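Local coordinates for protein gamma-glutamyltranspeptidase (Streptomyces lincolnensis, PDB 6J3A) that is a gamma-glutamyltranspeptidase homologue of the N-terminal nucleophile hydrolase superfamily, related to LmbA, and probably acts on gamma-glutamyl or similar amide bonds, at residues 440-443 against 444-447. Sequence-based numbering, arbitrary orientation.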
# COMPACT_ATOMS: atom_id res chain seq x y z
N GLY A 440 3.18 24.90 -1.72
CA GLY A 440 3.53 26.13 -2.43
C GLY A 440 4.48 25.91 -3.58
O GLY A 440 5.19 24.90 -3.65
N GLY A 441 4.50 26.88 -4.50
CA GLY A 441 5.32 26.80 -5.70
C GLY A 441 4.71 25.83 -6.70
O GLY A 441 5.43 25.24 -7.50
N TRP A 442 3.38 25.71 -6.65
CA TRP A 442 2.65 24.85 -7.57
C TRP A 442 2.53 25.49 -8.94
O TRP A 442 2.71 26.71 -9.09
CB TRP A 442 1.27 24.44 -7.02
CG TRP A 442 0.40 25.53 -6.48
CD1 TRP A 442 -0.14 26.57 -7.17
CD2 TRP A 442 -0.07 25.65 -5.14
NE1 TRP A 442 -0.91 27.34 -6.33
CE2 TRP A 442 -0.88 26.80 -5.08
CE3 TRP A 442 0.11 24.89 -3.97
CZ2 TRP A 442 -1.50 27.22 -3.89
CZ3 TRP A 442 -0.51 25.30 -2.79
CH2 TRP A 442 -1.30 26.46 -2.76
N LEU A 443 2.21 24.67 -9.93
CA LEU A 443 2.31 25.07 -11.34
C LEU A 443 1.28 26.08 -11.83
O LEU A 443 1.53 26.78 -12.80
CB LEU A 443 2.28 23.85 -12.28
CG LEU A 443 1.00 22.99 -12.38
CD1 LEU A 443 -0.04 23.50 -13.38
CD2 LEU A 443 1.37 21.56 -12.75
N GLN A 444 0.13 26.17 -11.15
CA GLN A 444 -1.06 26.84 -11.69
C GLN A 444 -1.21 28.28 -11.22
O GLN A 444 -2.24 28.92 -11.52
CB GLN A 444 -2.34 26.06 -11.35
CG GLN A 444 -2.73 26.05 -9.87
CD GLN A 444 -2.29 24.80 -9.10
OE1 GLN A 444 -3.02 24.32 -8.24
NE2 GLN A 444 -1.10 24.28 -9.40
N SER A 445 -0.22 28.78 -10.47
CA SER A 445 -0.32 30.10 -9.82
C SER A 445 0.89 31.05 -9.97
O SER A 445 0.82 32.19 -9.51
CB SER A 445 -0.66 29.90 -8.34
OG SER A 445 -1.91 29.22 -8.20
N ASN A 446 1.97 30.61 -10.61
CA ASN A 446 3.01 31.52 -11.09
C ASN A 446 3.66 30.98 -12.36
O ASN A 446 3.73 29.76 -12.55
CB ASN A 446 4.09 31.76 -10.02
CG ASN A 446 3.88 33.06 -9.25
OD1 ASN A 446 3.88 34.15 -9.82
ND2 ASN A 446 3.74 32.94 -7.93
N PRO A 447 4.14 31.88 -13.22
CA PRO A 447 4.90 31.39 -14.36
C PRO A 447 6.18 30.70 -13.90
O PRO A 447 6.81 31.11 -12.93
CB PRO A 447 5.24 32.69 -15.11
CG PRO A 447 5.33 33.72 -14.03
CD PRO A 447 4.23 33.34 -13.08
O HOH W 1 4.06 27.16 -13.53
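Trp442 and Ser445 are the first and last residues of a type I beta turn, with Leu443 and Gln444 at its corners, in the loop between strands 433-436 and 448-449 of this Ntn-hydrolase fold, and their side chains meet across it. The indole edge supplies the evidence: NE1 of Trp442 donates to OG of Ser445 at 2.8 Å, but the N-H...O angle of 141° makes the bond weak. A chi1 of 49° sets Trp442 CG between its backbone N and carbonyl carbon, which swings the indole toward the residues that follow. OE1 of Gln444 lies over one face of that ring, 3.8 Å from Trp442 CD1, while NE2 comes beside the CB-CD1 margin, 3.3 Å from Trp442 CD1, the ring and amide planes 35° apart. Gln444 reaches there by bending at chi2, and its NE2 donates to the carbonyl O of His53, a bond that holds the amide in this orientation. After Trp442, the first segment continues with Leu443, which runs roughly perpendicular to Gln444 and packs its isobutyl group on Thr151 and Val152 of helix 146-154. Its carbonyl is tied to the residue just after the turn: one water donates to Leu443 O at 2.7 Å and to Asn446 O at 2.8 Å.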